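PDB 1IKP: exotoxin A from Pseudomonas aeruginosa, which enters host cells and transfers ADP-ribose from NAD to elongation factor 2, halting protein synthesis. Local coordinates for residues A[166-178]-A[219-233]. The protein carries 2 engineered substitutions. Residues are numbered along the deposited sequence; the frame is centred on the assembly and turned at random.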
loop_
_atom_site.group_PDB
_atom_site.type_symbol
_atom_site.label_atom_id
_atom_site.label_comp_id
_atom_site.label_asym_id
_atom_site.label_seq_id
_atom_site.Cartn_x
_atom_site.Cartn_y
_atom_site.Cartn_z
ATOM N N ALA A 166 25.592 12.171 -23.223
ATOM C CA ALA A 166 26.576 12.264 -22.167
ATOM C C ALA A 166 26.045 11.501 -20.962
ATOM O O ALA A 166 24.875 11.663 -20.571
ATOM C CB ALA A 166 26.831 13.725 -21.790
ATOM N N ILE A 167 26.892 10.642 -20.409
ATOM C CA ILE A 167 26.547 9.858 -19.229
ATOM C C ILE A 167 27.601 10.067 -18.157
ATOM O O ILE A 167 28.797 10.179 -18.465
ATOM C CB ILE A 167 26.509 8.358 -19.555
ATOM C CG1 ILE A 167 25.576 8.108 -20.738
ATOM C CG2 ILE A 167 26.079 7.556 -18.319
ATOM C CD1 ILE A 167 25.480 6.658 -21.148
ATOM N N SER A 168 27.166 10.131 -16.906
ATOM C CA SER A 168 28.088 10.274 -15.792
ATOM C C SER A 168 27.642 9.412 -14.614
ATOM O O SER A 168 26.463 9.042 -14.491
ATOM C CB SER A 168 28.219 11.739 -15.360
ATOM O OG SER A 168 26.976 12.320 -14.993
ATOM N N HIS A 169 28.594 9.064 -13.760
ATOM C CA HIS A 169 28.298 8.253 -12.590
ATOM C C HIS A 169 27.510 6.990 -12.867
ATOM O O HIS A 169 26.571 6.649 -12.128
ATOM C CB HIS A 169 27.599 9.087 -11.517
ATOM C CG HIS A 169 28.523 10.027 -10.809
ATOM N ND1 HIS A 169 28.580 11.374 -11.097
ATOM C CD2 HIS A 169 29.464 9.802 -9.862
ATOM C CE1 HIS A 169 29.517 11.940 -10.357
ATOM N NE2 HIS A 169 30.071 11.009 -9.602
ATOM N N ALA A 170 27.894 6.268 -13.907
ATOM C CA ALA A 170 27.247 4.997 -14.208
ATOM C C ALA A 170 27.861 4.011 -13.217
ATOM O O ALA A 170 29.059 4.091 -12.928
ATOM C CB ALA A 170 27.548 4.559 -15.632
ATOM N N GLY A 171 27.061 3.082 -12.707
ATOM C CA GLY A 171 27.593 2.120 -11.763
ATOM C C GLY A 171 26.528 1.197 -11.204
ATOM O O GLY A 171 25.328 1.338 -11.495
ATOM N N VAL A 172 26.981 0.247 -10.399
ATOM C CA VAL A 172 26.090 -0.717 -9.772
ATOM C C VAL A 172 26.622 -1.049 -8.389
ATOM O O VAL A 172 27.836 -1.237 -8.191
ATOM C CB VAL A 172 25.935 -2.006 -10.645
ATOM C CG1 VAL A 172 27.287 -2.669 -10.905
ATOM C CG2 VAL A 172 24.967 -2.964 -9.966
ATOM N N SER A 173 25.712 -1.097 -7.426
ATOM C CA SER A 173 26.050 -1.405 -6.050
ATOM C C SER A 173 25.168 -2.531 -5.583
ATOM O O SER A 173 24.175 -2.863 -6.228
ATOM C CB SER A 173 25.822 -0.182 -5.159
ATOM O OG SER A 173 24.457 0.220 -5.137
ATOM N N VAL A 174 25.554 -3.155 -4.483
ATOM C CA VAL A 174 24.748 -4.212 -3.911
ATOM C C VAL A 174 24.652 -3.977 -2.428
ATOM O O VAL A 174 25.609 -3.534 -1.787
ATOM C CB VAL A 174 25.342 -5.609 -4.141
ATOM C CG1 VAL A 174 26.699 -5.735 -3.438
ATOM C CG2 VAL A 174 24.367 -6.689 -3.630
ATOM N N VAL A 175 23.472 -4.225 -1.881
ATOM C CA VAL A 175 23.250 -4.115 -0.453
ATOM C C VAL A 175 22.774 -5.485 0.003
ATOM O O VAL A 175 21.835 -6.059 -0.558
ATOM C CB VAL A 175 22.232 -3.019 -0.081
ATOM C CG1 VAL A 175 20.910 -3.257 -0.770
ATOM C CG2 VAL A 175 22.026 -2.997 1.416
ATOM N N MET A 176 23.473 -6.038 0.988
ATOM C CA MET A 176 23.152 -7.355 1.498
ATOM C C MET A 176 22.570 -7.218 2.893
ATOM O O MET A 176 23.082 -6.470 3.731
ATOM C CB MET A 176 24.410 -8.227 1.559
ATOM C CG MET A 176 25.047 -8.554 0.234
ATOM S SD MET A 176 23.962 -9.487 -0.873
ATOM C CE MET A 176 23.694 -10.978 0.137
ATOM N N ALA A 177 21.492 -7.948 3.142
ATOM C CA ALA A 177 20.860 -7.894 4.444
ATOM C C ALA A 177 21.684 -8.733 5.400
ATOM O O ALA A 177 22.514 -9.533 4.974
ATOM C CB ALA A 177 19.438 -8.444 4.367
ATOM N N GLN A 178 21.436 -8.545 6.686
ATOM C CA GLN A 178 22.142 -9.309 7.704
ATOM C C GLN A 178 21.761 -10.787 7.604
ATOM O O GLN A 178 20.583 -11.128 7.623
ATOM C CB GLN A 178 21.790 -8.775 9.088
ATOM C CG GLN A 178 22.527 -9.471 10.215
ATOM C CD GLN A 178 22.254 -8.827 11.550
ATOM O OE1 GLN A 178 21.139 -8.910 12.070
ATOM N NE2 GLN A 178 23.265 -8.160 12.111
ATOM N N THR A 219 16.877 -7.284 10.097
ATOM C CA THR A 219 17.344 -7.803 8.808
ATOM C C THR A 219 18.008 -6.769 7.900
ATOM O O THR A 219 19.180 -6.907 7.520
ATOM C CB THR A 219 16.189 -8.458 8.027
ATOM O OG1 THR A 219 15.629 -9.522 8.810
ATOM C CG2 THR A 219 16.692 -9.030 6.708
ATOM N N TRP A 220 17.269 -5.731 7.541
ATOM C CA TRP A 220 17.839 -4.727 6.666
ATOM C C TRP A 220 18.540 -3.606 7.424
ATOM O O TRP A 220 19.359 -2.878 6.860
ATOM C CB TRP A 220 16.758 -4.190 5.721
ATOM C CG TRP A 220 16.293 -5.235 4.739
ATOM C CD1 TRP A 220 15.170 -6.023 4.833
ATOM C CD2 TRP A 220 16.966 -5.650 3.541
ATOM N NE1 TRP A 220 15.109 -6.894 3.769
ATOM C CE2 TRP A 220 16.197 -6.687 2.961
ATOM C CE3 TRP A 220 18.149 -5.250 2.905
ATOM C CZ2 TRP A 220 16.572 -7.327 1.775
ATOM C CZ3 TRP A 220 18.522 -5.886 1.727
ATOM C CH2 TRP A 220 17.735 -6.914 1.175
ATOM N N GLU A 221 18.228 -3.471 8.707
ATOM C CA GLU A 221 18.879 -2.460 9.533
ATOM C C GLU A 221 20.385 -2.737 9.534
ATOM O O GLU A 221 21.194 -1.818 9.446
ATOM C CB GLU A 221 18.332 -2.537 10.963
ATOM C CG GLU A 221 19.118 -1.738 11.987
ATOM C CD GLU A 221 19.123 -0.256 11.698
ATOM O OE1 GLU A 221 19.822 0.487 12.421
ATOM O OE2 GLU A 221 18.425 0.169 10.753
ATOM N N GLY A 222 20.755 -4.011 9.601
ATOM C CA GLY A 222 22.166 -4.370 9.622
ATOM C C GLY A 222 22.755 -4.669 8.255
ATOM O O GLY A 222 23.666 -5.480 8.119
ATOM N N LYS A 223 22.239 -4.007 7.225
ATOM C CA LYS A 223 22.728 -4.240 5.870
ATOM C C LYS A 223 24.168 -3.775 5.640
ATOM O O LYS A 223 24.673 -2.912 6.357
ATOM C CB LYS A 223 21.805 -3.533 4.872
ATOM C CG LYS A 223 21.740 -2.032 5.065
ATOM C CD LYS A 223 20.568 -1.421 4.298
ATOM C CE LYS A 223 20.252 -0.021 4.792
ATOM N NZ LYS A 223 21.382 0.936 4.623
ATOM N N ILE A 224 24.801 -4.374 4.637
ATOM C CA ILE A 224 26.168 -4.040 4.237
ATOM C C ILE A 224 26.116 -3.648 2.764
ATOM O O ILE A 224 25.600 -4.398 1.922
ATOM C CB ILE A 224 27.117 -5.230 4.417
ATOM C CG1 ILE A 224 27.208 -5.585 5.907
ATOM C CG2 ILE A 224 28.504 -4.871 3.876
ATOM C CD1 ILE A 224 27.966 -6.852 6.194
ATOM N N TYR A 225 26.678 -2.479 2.469
ATOM C CA TYR A 225 26.697 -1.880 1.128
ATOM C C TYR A 225 28.052 -1.928 0.424
ATOM O O TYR A 225 29.079 -1.690 1.038
ATOM C CB TYR A 225 26.271 -0.421 1.264
ATOM C CG TYR A 225 26.398 0.403 0.013
ATOM C CD1 TYR A 225 25.395 0.390 -0.952
ATOM C CD2 TYR A 225 27.519 1.218 -0.200
ATOM C CE1 TYR A 225 25.498 1.164 -2.096
ATOM C CE2 TYR A 225 27.631 1.996 -1.346
ATOM C CZ TYR A 225 26.614 1.964 -2.290
ATOM O OH TYR A 225 26.696 2.724 -3.429
ATOM N N ARG A 226 28.051 -2.199 -0.875
ATOM C CA ARG A 226 29.294 -2.243 -1.646
ATOM C C ARG A 226 29.082 -1.842 -3.091
ATOM O O ARG A 226 28.104 -2.253 -3.714
ATOM C CB ARG A 226 29.877 -3.650 -1.667
ATOM C CG ARG A 226 30.404 -4.154 -0.351
ATOM C CD ARG A 226 30.180 -5.643 -0.269
ATOM N NE ARG A 226 30.676 -6.343 -1.446
ATOM C CZ ARG A 226 30.193 -7.504 -1.874
ATOM N NH1 ARG A 226 29.200 -8.092 -1.224
ATOM N NH2 ARG A 226 30.707 -8.080 -2.950
ATOM N N VAL A 227 30.002 -1.040 -3.622
ATOM C CA VAL A 227 29.951 -0.658 -5.028
ATOM C C VAL A 227 30.629 -1.810 -5.769
ATOM O O VAL A 227 31.755 -2.209 -5.433
ATOM C CB VAL A 227 30.744 0.648 -5.325
ATOM C CG1 VAL A 227 30.822 0.881 -6.838
ATOM C CG2 VAL A 227 30.080 1.830 -4.642
ATOM N N LEU A 228 29.954 -2.360 -6.768
ATOM C CA LEU A 228 30.525 -3.467 -7.530
ATOM C C LEU A 228 31.245 -3.015 -8.807
ATOM O O LEU A 228 32.234 -3.620 -9.226
ATOM C CB LEU A 228 29.427 -4.483 -7.881
ATOM C CG LEU A 228 28.708 -5.174 -6.712
ATOM C CD1 LEU A 228 27.625 -6.090 -7.259
ATOM C CD2 LEU A 228 29.704 -5.986 -5.872
ATOM N N ALA A 229 30.748 -1.958 -9.435
ATOM C CA ALA A 229 31.365 -1.456 -10.660
ATOM C C ALA A 229 30.992 0.001 -10.862
ATOM O O ALA A 229 29.976 0.487 -10.349
ATOM C CB ALA A 229 30.917 -2.298 -11.880
ATOM N N GLY A 230 31.822 0.711 -11.615
ATOM C CA GLY A 230 31.548 2.108 -11.872
ATOM C C GLY A 230 31.601 2.979 -10.630
ATOM O O GLY A 230 32.279 2.656 -9.651
ATOM N N ASN A 231 30.872 4.085 -10.661
ATOM C CA ASN A 231 30.859 4.998 -9.536
ATOM C C ASN A 231 29.507 5.682 -9.419
ATOM O O ASN A 231 29.293 6.770 -9.942
ATOM C CB ASN A 231 31.974 6.038 -9.698
ATOM C CG ASN A 231 32.027 7.015 -8.543
ATOM O OD1 ASN A 231 31.966 6.619 -7.378
ATOM N ND2 ASN A 231 32.151 8.297 -8.859
ATOM N N PRO A 232 28.566 5.032 -8.723
ATOM C CA PRO A 232 27.228 5.586 -8.534
ATOM C C PRO A 232 27.264 6.936 -7.837
ATOM O O PRO A 232 28.138 7.208 -7.007
ATOM C CB PRO A 232 26.525 4.526 -7.687
ATOM C CG PRO A 232 27.244 3.251 -8.027
ATOM C CD PRO A 232 28.683 3.680 -8.148
ATOM N N ALA A 233 26.295 7.772 -8.169
ATOM C CA ALA A 233 26.178 9.097 -7.587
ATOM C C ALA A 233 25.324 9.079 -6.321
ATOM O O ALA A 233 24.437 8.238 -6.165
ATOM C CB ALA A 233 25.558 10.039 -8.607
HETATM O O HOH W 1 24.501 7.039 -10.401
#
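V172 O takes two N-H groups, from L228 N (2.8 Å) and A229 N (3.2 Å), both in its carbonyl plane: a classic beta bulge that shifts the register between antiparallel strands 170-176 and 224-228. Beyond it the ladder is regular, V174 exchanging bonds with R226 and M176 with I224. Beside the bulge, V172 CG1 meets A229 CB at 3.8 Å, and the branched end of L228 packs on V174 CG1, which lies over one face of the R226 guanidinium. On the opposite face Y225, with CG anti to its backbone N (chi1 173°), carries its ring past its partner V175 to S173, where CE1 lies 3.3 Å from S173 OG in van der Waals contact. V175 CG2 rests on the aliphatic part of K223. Where helix 218-221 leads into strand 224-228, A177 CB sits 3.6 Å from the centre of the six-membered ring of W220, almost on its normal, a CH-pi contact; W220 NE1 is held by R186 O, and Q178 N bonds to T219 O. At the other end N231 N binds A170 O, and a water joins H169 O to A233 N. The pairing adds strand 224-228 to the large sheet of the receptor-binding domain, where strand 40-49 also pairs with 164-176; W8 of helix 7-10 packs on V172 and A229. Backbone bonds fix the alignment, while side-chain contacts across it are chiefly van der Waals.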